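Local atomic coordinates of Mgp-operon protein 3 (Mycoplasma pneumoniae, PDB entry 6RJ1), a protein that acts in cell adhesion at the surface of a human pathogen, probably helping the bacterium to attach to sugars of the host cell. Residues V170-T174 with P873-G877; Q187-F192 with K207-N212; T582-S587 with A616-S622; P831-T837 with L909-A915. All coordinates share one frame; numbering follows the deposited sequence.

Interaction 1 (V170-T174 with P873-G877)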
loop_
_atom_site.group_PDB
_atom_site.type_symbol
_atom_site.label_atom_id
_atom_site.label_comp_id
_atom_site.label_asym_id
_atom_site.label_seq_id
_atom_site.Cartn_x
_atom_site.Cartn_y
_atom_site.Cartn_z
ATOM N N VAL A 170 -0.368 2.209 -10.321
ATOM C CA VAL A 170 0.441 1.191 -10.980
ATOM C C VAL A 170 -0.510 0.033 -11.279
ATOM O O VAL A 170 -1.173 -0.478 -10.372
ATOM C CB VAL A 170 1.664 0.753 -10.130
ATOM C CG1 VAL A 170 2.434 -0.373 -10.814
ATOM C CG2 VAL A 170 2.590 1.929 -9.827
ATOM N N THR A 171 -0.615 -0.349 -12.550
ATOM C CA THR A 171 -1.509 -1.434 -12.947
ATOM C C THR A 171 -0.713 -2.737 -13.055
ATOM O O THR A 171 0.516 -2.678 -13.181
ATOM C CB THR A 171 -2.225 -1.089 -14.272
ATOM O OG1 THR A 171 -1.307 -1.195 -15.364
ATOM C CG2 THR A 171 -2.909 0.273 -14.237
ATOM N N PRO A 172 -1.367 -3.920 -13.092
ATOM C CA PRO A 172 -0.603 -5.166 -13.280
ATOM C C PRO A 172 0.155 -5.247 -14.618
ATOM O O PRO A 172 0.959 -6.166 -14.801
ATOM C CB PRO A 172 -1.682 -6.247 -13.184
ATOM C CG PRO A 172 -2.944 -5.563 -13.531
ATOM C CD PRO A 172 -2.812 -4.197 -12.969
ATOM N N TYR A 173 -0.092 -4.291 -15.541
ATOM C CA TYR A 173 0.546 -4.240 -16.862
ATOM C C TYR A 173 1.620 -3.155 -16.977
ATOM O O TYR A 173 2.168 -2.954 -18.064
ATOM C CB TYR A 173 -0.505 -4.113 -17.983
ATOM C CG TYR A 173 -1.593 -5.151 -17.874
ATOM C CD1 TYR A 173 -1.326 -6.498 -18.110
ATOM C CD2 TYR A 173 -2.879 -4.799 -17.486
ATOM C CE1 TYR A 173 -2.316 -7.466 -17.974
ATOM C CE2 TYR A 173 -3.880 -5.759 -17.353
ATOM C CZ TYR A 173 -3.592 -7.091 -17.595
ATOM O OH TYR A 173 -4.566 -8.040 -17.438
ATOM N N THR A 174 1.933 -2.473 -15.853
ATOM C CA THR A 174 2.955 -1.431 -15.806
ATOM C C THR A 174 4.324 -2.112 -15.911
ATOM O O THR A 174 4.679 -2.883 -15.013
ATOM C CB THR A 174 2.811 -0.565 -14.531
ATOM O OG1 THR A 174 1.503 0.009 -14.481
ATOM C CG2 THR A 174 3.871 0.535 -14.440
ATOM N N PRO A 873 -8.223 -8.390 -15.004
ATOM C CA PRO A 873 -8.873 -7.452 -15.951
ATOM C C PRO A 873 -9.288 -8.154 -17.242
ATOM O O PRO A 873 -8.733 -9.202 -17.553
ATOM C CB PRO A 873 -7.788 -6.404 -16.229
ATOM C CG PRO A 873 -6.763 -6.593 -15.144
ATOM C CD PRO A 873 -6.800 -8.041 -14.809
ATOM N N THR A 874 -10.274 -7.607 -17.971
ATOM C CA THR A 874 -10.767 -8.229 -19.217
ATOM C C THR A 874 -9.769 -8.122 -20.376
ATOM O O THR A 874 -9.668 -9.052 -21.177
ATOM C CB THR A 874 -12.155 -7.704 -19.609
ATOM O OG1 THR A 874 -12.109 -6.285 -19.781
ATOM C CG2 THR A 874 -13.238 -8.098 -18.610
ATOM N N TYR A 875 -9.039 -6.994 -20.458
ATOM C CA TYR A 875 -8.039 -6.733 -21.495
ATOM C C TYR A 875 -6.738 -6.220 -20.891
ATOM O O TYR A 875 -6.765 -5.533 -19.863
ATOM C CB TYR A 875 -8.576 -5.745 -22.544
ATOM C CG TYR A 875 -9.718 -6.296 -23.366
ATOM C CD1 TYR A 875 -11.033 -6.205 -22.920
ATOM C CD2 TYR A 875 -9.488 -6.900 -24.596
ATOM C CE1 TYR A 875 -12.087 -6.736 -23.662
ATOM C CE2 TYR A 875 -10.537 -7.417 -25.359
ATOM C CZ TYR A 875 -11.837 -7.335 -24.887
ATOM O OH TYR A 875 -12.875 -7.851 -25.632
ATOM N N ASP A 876 -5.596 -6.563 -21.527
ATOM C CA ASP A 876 -4.266 -6.135 -21.079
ATOM C C ASP A 876 -3.933 -4.696 -21.552
ATOM O O ASP A 876 -4.780 -4.041 -22.174
ATOM C CB ASP A 876 -3.191 -7.155 -21.512
ATOM C CG ASP A 876 -3.006 -7.370 -23.008
ATOM O OD1 ASP A 876 -3.374 -6.468 -23.793
ATOM O OD2 ASP A 876 -2.466 -8.428 -23.393
ATOM N N GLY A 877 -2.704 -4.245 -21.276
ATOM C CA GLY A 877 -2.203 -2.929 -21.665
ATOM C C GLY A 877 -2.172 -2.709 -23.167
ATOM O O GLY A 877 -2.328 -1.577 -23.635
#
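A type I beta turn, Thr171 to Thr174, presents the Tyr173 ring to the loop 873-877, where the ring lies flat against backbone atoms of Asp876 and Gly877. A chi1 of -51° puts CG anti to the tyrosine's own carbonyl carbon, from where the ring reaches that loop. Asp876 CA stands over the middle of the ring, 3.7 Å from its centroid and 14° off the normal, which is a CH-pi contact over the face. Gly877 N covers the same face nearer the rim. On the opposite face sits Pro172 CG, from the tyrosine's own turn, so the aromatic plane is held between a proline and a peptide. The phenolic end meets Pro873 from the opposite direction, with Tyr173 OH 3.4 Å from Pro873 CD and Tyr173 CE2 3.7 Å from Pro873 CG. Asp876 contributes its CB, 3.7 Å from Tyr173 CE1, but its carboxylate, turned 77° from the ring plane, heads away and is held through OD1 by the backbone N of Gln880.

No hydrogen bond crosses between the segments; the polar bonds lie within the turn and to Glu240. Thr174 N gives its hydrogen to Thr171 O at 3.0 Å, and Thr171 N gives its own to Thr174 OG1 at 2.9 Å. Both threonine hydroxyls are hydrogen-bonded to the Glu240 carboxylate, Thr171 OG1 through OE2 and Thr174 OG1 through OE1. A weak bond from Tyr173 N to Thr171 OG1 adds an ST turn. Regions nearly 700 residues apart thus meet by a tyrosine displayed at the third position of a proline-containing type I turn, an example of loop-to-loop packing.

Interaction 2 (Q187-F192 with K207-N212); sequences QDTVHF and KGLKNN
His191 and Leu209 meet where a short helix, 187-192, packs against a loop that makes a type II beta turn from Leu209 to Asn212. The leucine comes in at a slant: Leu209 CD1 approaches the imidazole off-centre, 4.2 Å from the ring centroid and 29° off its normal, as a CH-pi contact whose nearest ring atom is His191 ND1. The other branch of the leucine, CD2, goes to Gln187 instead, lying 3.7 Å from OE1, with the leucine and glutamine alongside each other and pointing opposite ways. One leucine therefore spans two residues a single helical turn apart.

The amides of Gln187 and Asn212 come from opposite directions with their planes 74° apart, and Gln187 NE2 is 3.1 Å from Asn212 OD1. The glutamine chain, extended beyond CG, carries its amide to this meeting, yet its firmer partner is Gly214 O; Asn212 in turn is held by Gln635 O at ND2 and by Gly214 N at OD1. Trp200 of helix 200-203 touches both Gln187 and Leu209.

At the other end of the helix segment, Lys207 slants across Phe192, its CG 4.1 Å from Phe192 CZ. A bend at chi2 (-85°) turns the amine back toward the helix, to 3.7 Å from His191 O, while any cation-pi attraction to the Phe192 ring is long and at most weak. The imidazole is steadied from within the helix, where His191 ND1 makes a weak hydrogen bond of 3.1 Å to Gln187 O.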
loop_
_atom_site.group_PDB
_atom_site.type_symbol
_atom_site.label_atom_id
_atom_site.label_comp_id
_atom_site.label_asym_id
_atom_site.label_seq_id
_atom_site.Cartn_x
_atom_site.Cartn_y
_atom_site.Cartn_z
ATOM N N GLN A 187 24.299 15.647 -5.824
ATOM C CA GLN A 187 24.315 16.610 -4.721
ATOM C C GLN A 187 25.485 17.621 -4.778
ATOM O O GLN A 187 25.293 18.727 -4.285
ATOM C CB GLN A 187 24.194 15.938 -3.340
ATOM C CG GLN A 187 25.345 15.071 -2.876
ATOM C CD GLN A 187 25.175 14.648 -1.431
ATOM O OE1 GLN A 187 24.335 15.166 -0.669
ATOM N NE2 GLN A 187 25.977 13.686 -1.014
ATOM N N ASP A 188 26.630 17.310 -5.448
ATOM C CA ASP A 188 27.744 18.285 -5.566
ATOM C C ASP A 188 27.376 19.483 -6.440
ATOM O O ASP A 188 27.816 20.592 -6.158
ATOM C CB ASP A 188 29.069 17.636 -6.027
ATOM C CG ASP A 188 29.086 16.959 -7.396
ATOM O OD1 ASP A 188 27.991 16.689 -7.947
ATOM O OD2 ASP A 188 30.193 16.676 -7.903
ATOM N N THR A 189 26.538 19.259 -7.475
ATOM C CA THR A 189 26.031 20.294 -8.387
ATOM C C THR A 189 25.029 21.178 -7.629
ATOM O O THR A 189 25.042 22.392 -7.794
ATOM C CB THR A 189 25.412 19.641 -9.645
ATOM O OG1 THR A 189 26.393 18.827 -10.289
ATOM C CG2 THR A 189 24.868 20.660 -10.641
ATOM N N VAL A 190 24.176 20.564 -6.792
ATOM C CA VAL A 190 23.172 21.272 -5.992
ATOM C C VAL A 190 23.805 22.333 -5.073
ATOM O O VAL A 190 23.346 23.477 -5.056
ATOM C CB VAL A 190 22.256 20.283 -5.212
ATOM C CG1 VAL A 190 21.424 20.991 -4.143
ATOM C CG2 VAL A 190 21.355 19.502 -6.162
ATOM N N HIS A 191 24.871 21.961 -4.350
ATOM C CA HIS A 191 25.497 22.838 -3.367
ATOM C C HIS A 191 26.649 23.678 -3.867
ATOM O O HIS A 191 26.940 24.704 -3.252
ATOM C CB HIS A 191 25.929 22.027 -2.143
ATOM C CG HIS A 191 24.776 21.377 -1.441
ATOM N ND1 HIS A 191 24.556 20.016 -1.531
ATOM C CD2 HIS A 191 23.792 21.935 -0.697
ATOM C CE1 HIS A 191 23.470 19.785 -0.818
ATOM N NE2 HIS A 191 22.976 20.911 -0.295
ATOM N N PHE A 192 27.303 23.270 -4.957
ATOM C CA PHE A 192 28.447 24.010 -5.484
ATOM C C PHE A 192 28.208 24.666 -6.845
ATOM O O PHE A 192 28.981 25.542 -7.235
ATOM C CB PHE A 192 29.698 23.116 -5.509
ATOM C CG PHE A 192 30.142 22.690 -4.130
ATOM C CD1 PHE A 192 30.948 23.518 -3.353
ATOM C CD2 PHE A 192 29.736 21.470 -3.596
ATOM C CE1 PHE A 192 31.337 23.133 -2.066
ATOM C CE2 PHE A 192 30.126 21.087 -2.309
ATOM C CZ PHE A 192 30.929 21.915 -1.556
ATOM N N LYS A 207 29.275 23.077 4.639
ATOM C CA LYS A 207 28.002 22.971 3.919
ATOM C C LYS A 207 27.071 21.931 4.572
ATOM O O LYS A 207 25.980 21.670 4.055
ATOM C CB LYS A 207 28.229 22.653 2.422
ATOM C CG LYS A 207 29.007 23.717 1.645
ATOM C CD LYS A 207 28.127 24.833 1.119
ATOM C CE LYS A 207 28.924 25.849 0.344
ATOM N NZ LYS A 207 28.030 26.807 -0.345
ATOM N N GLY A 208 27.500 21.383 5.713
ATOM C CA GLY A 208 26.746 20.387 6.466
ATOM C C GLY A 208 26.847 19.002 5.877
ATOM O O GLY A 208 25.944 18.180 6.053
ATOM N N LEU A 209 27.971 18.749 5.176
ATOM C CA LEU A 209 28.292 17.509 4.478
ATOM C C LEU A 209 29.693 17.004 4.858
ATOM O O LEU A 209 30.366 16.390 4.027
ATOM C CB LEU A 209 28.192 17.739 2.952
ATOM C CG LEU A 209 26.805 18.017 2.388
ATOM C CD1 LEU A 209 26.889 18.772 1.096
ATOM C CD2 LEU A 209 26.008 16.738 2.219
ATOM N N LYS A 210 30.128 17.255 6.112
ATOM C CA LYS A 210 31.426 16.815 6.640
ATOM C C LYS A 210 31.592 15.314 6.416
ATOM O O LYS A 210 30.680 14.537 6.709
ATOM C CB LYS A 210 31.550 17.140 8.141
ATOM C CG LYS A 210 32.971 17.061 8.678
ATOM C CD LYS A 210 33.056 17.454 10.146
ATOM C CE LYS A 210 33.267 16.279 11.053
ATOM N NZ LYS A 210 33.576 16.717 12.441
ATOM N N ASN A 211 32.732 14.933 5.822
ATOM C CA ASN A 211 33.155 13.563 5.511
ATOM C C ASN A 211 32.182 12.796 4.605
ATOM O O ASN A 211 32.282 11.570 4.530
ATOM C CB ASN A 211 33.472 12.771 6.791
ATOM C CG ASN A 211 34.512 13.412 7.665
ATOM O OD1 ASN A 211 35.647 13.661 7.242
ATOM N ND2 ASN A 211 34.141 13.696 8.906
ATOM N N ASN A 212 31.273 13.501 3.893
ATOM C CA ASN A 212 30.334 12.843 2.980
ATOM C C ASN A 212 31.119 12.392 1.754
ATOM O O ASN A 212 31.710 13.233 1.070
ATOM C CB ASN A 212 29.176 13.753 2.593
ATOM C CG ASN A 212 28.041 13.038 1.903
ATOM O OD1 ASN A 212 28.175 12.518 0.790
ATOM N ND2 ASN A 212 26.889 13.012 2.542
#

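Interaction 3 (T582-S587 with A616-S622)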
loop_
_atom_site.group_PDB
_atom_site.type_symbol
_atom_site.label_atom_id
_atom_site.label_comp_id
_atom_site.label_asym_id
_atom_site.label_seq_id
_atom_site.Cartn_x
_atom_site.Cartn_y
_atom_site.Cartn_z
ATOM N N THR A 582 19.769 3.381 2.332
ATOM C CA THR A 582 20.364 2.102 2.706
ATOM C C THR A 582 21.521 2.321 3.678
ATOM O O THR A 582 22.352 3.199 3.452
ATOM C CB THR A 582 20.762 1.324 1.443
ATOM O OG1 THR A 582 19.600 1.190 0.623
ATOM C CG2 THR A 582 21.343 -0.052 1.748
ATOM N N ALA A 583 21.558 1.526 4.761
ATOM C CA ALA A 583 22.598 1.553 5.785
ATOM C C ALA A 583 23.964 1.345 5.139
ATOM O O ALA A 583 24.088 0.528 4.227
ATOM C CB ALA A 583 22.338 0.455 6.804
ATOM N N GLY A 584 24.960 2.092 5.610
ATOM C CA GLY A 584 26.330 2.033 5.106
ATOM C C GLY A 584 26.984 0.668 5.210
ATOM O O GLY A 584 26.561 -0.167 6.016
ATOM N N LEU A 585 28.022 0.429 4.386
ATOM C CA LEU A 585 28.764 -0.835 4.368
ATOM C C LEU A 585 29.473 -1.102 5.698
ATOM O O LEU A 585 29.628 -2.253 6.104
ATOM C CB LEU A 585 29.776 -0.858 3.214
ATOM C CG LEU A 585 29.204 -1.047 1.813
ATOM C CD1 LEU A 585 30.242 -0.733 0.759
ATOM C CD2 LEU A 585 28.674 -2.454 1.608
ATOM N N ASP A 586 29.861 -0.022 6.377
ATOM C CA ASP A 586 30.565 0.013 7.655
ATOM C C ASP A 586 29.625 0.053 8.877
ATOM O O ASP A 586 30.085 0.359 9.980
ATOM C CB ASP A 586 31.509 1.232 7.672
ATOM C CG ASP A 586 30.793 2.570 7.585
ATOM O OD1 ASP A 586 29.871 2.704 6.743
ATOM O OD2 ASP A 586 31.155 3.480 8.346
ATOM N N SER A 587 28.325 -0.258 8.697
ATOM C CA SER A 587 27.372 -0.262 9.808
ATOM C C SER A 587 27.754 -1.314 10.836
ATOM O O SER A 587 28.300 -2.362 10.476
ATOM C CB SER A 587 25.964 -0.564 9.312
ATOM O OG SER A 587 25.493 0.423 8.417
ATOM N N ALA A 616 30.036 -1.311 -5.429
ATOM C CA ALA A 616 28.973 -1.367 -4.426
ATOM C C ALA A 616 28.110 -0.130 -4.644
ATOM O O ALA A 616 28.622 0.919 -5.070
ATOM C CB ALA A 616 29.553 -1.362 -3.019
ATOM N N TYR A 617 26.801 -0.252 -4.396
ATOM C CA TYR A 617 25.894 0.879 -4.580
ATOM C C TYR A 617 25.594 1.615 -3.257
ATOM O O TYR A 617 24.785 2.533 -3.236
ATOM C CB TYR A 617 24.625 0.447 -5.332
ATOM C CG TYR A 617 24.857 0.277 -6.819
ATOM C CD1 TYR A 617 24.853 1.374 -7.676
ATOM C CD2 TYR A 617 25.083 -0.980 -7.371
ATOM C CE1 TYR A 617 25.061 1.224 -9.046
ATOM C CE2 TYR A 617 25.296 -1.143 -8.740
ATOM C CZ TYR A 617 25.282 -0.037 -9.575
ATOM O OH TYR A 617 25.497 -0.184 -10.927
ATOM N N VAL A 618 26.303 1.242 -2.178
ATOM C CA VAL A 618 26.175 1.819 -0.834
ATOM C C VAL A 618 27.483 2.478 -0.403
ATOM O O VAL A 618 28.559 2.083 -0.864
ATOM C CB VAL A 618 25.714 0.807 0.247
ATOM C CG1 VAL A 618 24.754 1.461 1.223
ATOM C CG2 VAL A 618 25.098 -0.448 -0.352
ATOM N N THR A 619 27.390 3.448 0.519
ATOM C CA THR A 619 28.531 4.185 1.050
ATOM C C THR A 619 29.459 3.307 1.896
ATOM O O THR A 619 28.979 2.534 2.728
ATOM C CB THR A 619 28.075 5.452 1.794
ATOM O OG1 THR A 619 29.226 6.156 2.257
ATOM C CG2 THR A 619 27.131 5.166 2.967
ATOM N N PRO A 620 30.791 3.421 1.711
ATOM C CA PRO A 620 31.712 2.625 2.540
ATOM C C PRO A 620 31.951 3.245 3.921
ATOM O O PRO A 620 32.500 2.578 4.790
ATOM C CB PRO A 620 32.987 2.543 1.694
ATOM C CG PRO A 620 32.754 3.464 0.494
ATOM C CD PRO A 620 31.536 4.276 0.768
ATOM N N VAL A 621 31.548 4.518 4.123
ATOM C CA VAL A 621 31.649 5.238 5.402
ATOM C C VAL A 621 30.305 5.893 5.772
ATOM O O VAL A 621 29.641 6.490 4.922
ATOM C CB VAL A 621 32.841 6.223 5.529
ATOM C CG1 VAL A 621 34.168 5.478 5.658
ATOM C CG2 VAL A 621 32.881 7.212 4.383
ATOM N N SER A 622 29.900 5.738 7.040
ATOM C CA SER A 622 28.652 6.263 7.600
ATOM C C SER A 622 28.763 6.419 9.123
ATOM O O SER A 622 29.706 5.916 9.734
ATOM C CB SER A 622 27.479 5.345 7.249
ATOM O OG SER A 622 27.651 4.042 7.789
#
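Asp586 grips Ser622 twice, using both oxygens of one carboxylate. Its chi1 of 63° sets CG between the backbone N and the carbonyl carbon, from where the carboxylate meets the serine. Ser622 N donates to OD2 at 2.9 Å, on the syn lone pair, while Ser622 OG donates to OD1 at 2.8 Å from above the carboxylate plane, about 40° out of it. These two bonds, made to different oxygens, would fix the rotation of the carboxylate. The serine hydroxyl has a second partner, Asn597 ND2, whose companion oxygen OD1 accepts from Gly584 N; this asparagine therefore ties both segments together.

The backbone supplies the third bond across the contact: Leu585 N donates to Thr619 O at 2.8 Å. Within 582-587, a type I beta turn from Gly584 to Ser587 places Leu585 and Asp586 at its corners. Gly584 O closes it by accepting from Ser587 N and, at 2.7 Å, from Ser587 OG, both arriving from the same face of the carbonyl. In the other segment, Thr619 OG1 donates to Val621 O at 2.7 Å. Asn606 performs a second bridging task: its OD1 takes Thr619 N and its ND2 serves Thr582 O.

Apolar contacts accompany these bonds. Leu585 CD1 lies 3.9 Å from Ala616 CB, and Val618 CG1 is 3.8 Å from Thr582 CG2, those two side chains crossing at about a right angle. The contact joins two loops of the MgpC adhesin region, with Phe609 of strand 609-611 packed on Thr619 and Pro620, and Phe670 of helix 666-673 meeting the Tyr617 ring.

Interaction 4 (P831-T837 with L909-A915)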
loop_
_atom_site.group_PDB
_atom_site.type_symbol
_atom_site.label_atom_id
_atom_site.label_comp_id
_atom_site.label_asym_id
_atom_site.label_seq_id
_atom_site.Cartn_x
_atom_site.Cartn_y
_atom_site.Cartn_z
ATOM N N PRO A 831 13.790 -8.435 15.000
ATOM C CA PRO A 831 12.515 -8.374 15.730
ATOM C C PRO A 831 11.741 -9.670 15.594
ATOM O O PRO A 831 11.630 -10.217 14.490
ATOM C CB PRO A 831 11.780 -7.189 15.090
ATOM C CG PRO A 831 12.406 -7.025 13.756
ATOM C CD PRO A 831 13.837 -7.417 13.931
ATOM N N ILE A 832 11.272 -10.191 16.734
ATOM C CA ILE A 832 10.523 -11.444 16.767
ATOM C C ILE A 832 9.025 -11.216 16.410
ATOM O O ILE A 832 8.288 -12.191 16.259
ATOM C CB ILE A 832 10.751 -12.250 18.077
ATOM C CG1 ILE A 832 10.432 -11.431 19.354
ATOM C CG2 ILE A 832 12.181 -12.833 18.108
ATOM C CD1 ILE A 832 10.334 -12.281 20.679
ATOM N N SER A 833 8.611 -9.932 16.207
ATOM C CA SER A 833 7.256 -9.506 15.835
ATOM C C SER A 833 7.006 -9.630 14.325
ATOM O O SER A 833 5.856 -9.631 13.886
ATOM C CB SER A 833 7.013 -8.064 16.277
ATOM O OG SER A 833 7.866 -7.162 15.592
ATOM N N PHE A 834 8.087 -9.698 13.535
ATOM C CA PHE A 834 8.022 -9.816 12.078
ATOM C C PHE A 834 8.797 -11.037 11.590
ATOM O O PHE A 834 9.913 -11.293 12.052
ATOM C CB PHE A 834 8.571 -8.542 11.415
ATOM C CG PHE A 834 8.552 -8.522 9.905
ATOM C CD1 PHE A 834 9.628 -9.007 9.172
ATOM C CD2 PHE A 834 7.476 -7.981 9.214
ATOM C CE1 PHE A 834 9.613 -8.983 7.775
ATOM C CE2 PHE A 834 7.475 -7.938 7.820
ATOM C CZ PHE A 834 8.543 -8.433 7.110
ATOM N N SER A 835 8.209 -11.754 10.619
ATOM C CA SER A 835 8.798 -12.922 9.967
ATOM C C SER A 835 8.358 -12.988 8.497
ATOM O O SER A 835 7.174 -12.812 8.198
ATOM C CB SER A 835 8.418 -14.205 10.699
ATOM O OG SER A 835 7.952 -15.206 9.806
ATOM N N TYR A 836 9.310 -13.242 7.591
ATOM C CA TYR A 836 9.042 -13.404 6.168
ATOM C C TYR A 836 9.627 -14.742 5.724
ATOM O O TYR A 836 10.826 -14.983 5.901
ATOM C CB TYR A 836 9.588 -12.218 5.348
ATOM C CG TYR A 836 9.660 -12.481 3.859
ATOM C CD1 TYR A 836 8.535 -12.342 3.049
ATOM C CD2 TYR A 836 10.848 -12.896 3.259
ATOM C CE1 TYR A 836 8.595 -12.597 1.680
ATOM C CE2 TYR A 836 10.912 -13.175 1.898
ATOM C CZ TYR A 836 9.787 -13.011 1.109
ATOM O OH TYR A 836 9.863 -13.286 -0.233
ATOM N N THR A 837 8.776 -15.628 5.192
ATOM C CA THR A 837 9.203 -16.937 4.701
ATOM C C THR A 837 8.910 -16.991 3.201
ATOM O O THR A 837 7.746 -16.854 2.811
ATOM C CB THR A 837 8.537 -18.065 5.490
ATOM O OG1 THR A 837 8.636 -17.778 6.884
ATOM C CG2 THR A 837 9.147 -19.433 5.188
ATOM N N LEU A 909 12.100 -15.336 23.432
ATOM C CA LEU A 909 12.257 -16.094 22.199
ATOM C C LEU A 909 13.379 -15.488 21.370
ATOM O O LEU A 909 13.407 -14.273 21.174
ATOM C CB LEU A 909 10.934 -16.156 21.417
ATOM C CG LEU A 909 10.581 -17.499 20.767
ATOM C CD1 LEU A 909 10.309 -18.585 21.810
ATOM C CD2 LEU A 909 9.367 -17.358 19.889
ATOM N N SER A 910 14.332 -16.329 20.933
ATOM C CA SER A 910 15.496 -15.915 20.140
ATOM C C SER A 910 15.154 -15.752 18.664
ATOM O O SER A 910 15.640 -14.816 18.027
ATOM C CB SER A 910 16.652 -16.896 20.318
ATOM O OG SER A 910 16.270 -18.225 19.999
ATOM N N GLN A 911 14.317 -16.658 18.128
ATOM C CA GLN A 911 13.868 -16.652 16.733
ATOM C C GLN A 911 12.414 -16.191 16.626
ATOM O O GLN A 911 11.612 -16.469 17.520
ATOM C CB GLN A 911 14.025 -18.057 16.123
ATOM C CG GLN A 911 15.081 -18.137 15.029
ATOM C CD GLN A 911 14.486 -17.911 13.660
ATOM O OE1 GLN A 911 14.112 -18.859 12.957
ATOM N NE2 GLN A 911 14.384 -16.650 13.250
ATOM N N ALA A 912 12.075 -15.498 15.531
ATOM C CA ALA A 912 10.718 -15.016 15.272
ATOM C C ALA A 912 9.829 -16.175 14.820
ATOM O O ALA A 912 10.219 -16.852 13.864
ATOM C CB ALA A 912 10.742 -13.945 14.192
ATOM N N PRO A 913 8.652 -16.438 15.462
ATOM C CA PRO A 913 7.782 -17.530 14.975
ATOM C C PRO A 913 7.326 -17.224 13.548
ATOM O O PRO A 913 6.883 -16.108 13.259
ATOM C CB PRO A 913 6.611 -17.543 15.968
ATOM C CG PRO A 913 7.054 -16.732 17.120
ATOM C CD PRO A 913 8.035 -15.736 16.603
ATOM N N ALA A 914 7.539 -18.186 12.642
ATOM C CA ALA A 914 7.255 -18.025 11.220
ATOM C C ALA A 914 5.985 -18.721 10.726
ATOM O O ALA A 914 5.336 -19.460 11.466
ATOM C CB ALA A 914 8.461 -18.476 10.406
ATOM N N ALA A 915 5.632 -18.447 9.465
ATOM C CA ALA A 915 4.491 -19.008 8.757
ATOM C C ALA A 915 4.983 -19.795 7.535
ATOM O O ALA A 915 6.137 -19.659 7.134
ATOM C CB ALA A 915 3.550 -17.896 8.326
#
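Ile832 and Ala912 pack at the closest backbone approach of the two segments, their CA atoms 3.9 Å apart. The apolar contacts gather here. Ile832 CD1 reaches Leu909 CB at 4.0 Å, and Ile832 CB lies 4.2 Å from Ala912 CB. Ala912 CB packs on the backbone of 831-837, 3.6 Å from Ile832 CA.

Mixed contacts set carbon against oxygen. With CG1 of Ile832 between the backbone N and the carbonyl carbon (chi1 56°), CG2 is turned beside the N and rests 3.6 Å from Leu909 O. Ala912 CB is close also to Phe834 O, while the Pro913 ring brings its CD against Ile832 O. Farther along the strand, Ser835 OG is set beside Ala914, 3.4 Å from its CB, and Ser835 CB faces Pro913 O.

Here two antiparallel sheets abut. Strand 834-838 pairs with 808-815, whereas 914-920 pairs with 888-896, so the contact joins the beginnings of strands from different sheets, consistent with neighbouring blades of a beta-propeller, the fold of the clan to which the MgpC family belongs.

Hydrogen bonding across the contact comes from a side chain. Thr837 OG1 donates to Ala915 O at 3.1 Å, lying in the carbonyl plane with a C=O...donor angle of 147°; chi1 of -47° places the hydroxyl anti to the threonine's own carbonyl carbon. Further bridges come from strand 808-815. Arg811 NH1 binds Ala914 O, and Asn813 ND2 donates both to Ile832 O and to Pro913 O, one amide nitrogen serving a carbonyl of each segment.

Interactions 2 and 3 are neighbours, with centres 17 Å apart and nearest atoms about 4 Å apart. They do not touch directly, but Pro213, which follows the last residue of interaction 2, packs on Thr619 of interaction 3. Both are nested within the long chain loop that interaction 1 closes, although in space they lie well away from it, with centres 42 and 37 Å distant. Interaction 4 alternates with interaction 1 along the sequence: interaction 1 ties the late region to residues near 170, while interaction 4 joins two of the late sheets; their centres are 35 Å apart. Interactions 3 and 4 are separated by 26 Å between centres. The four contacts illustrate how one adhesin chain is closed at several sequence scales.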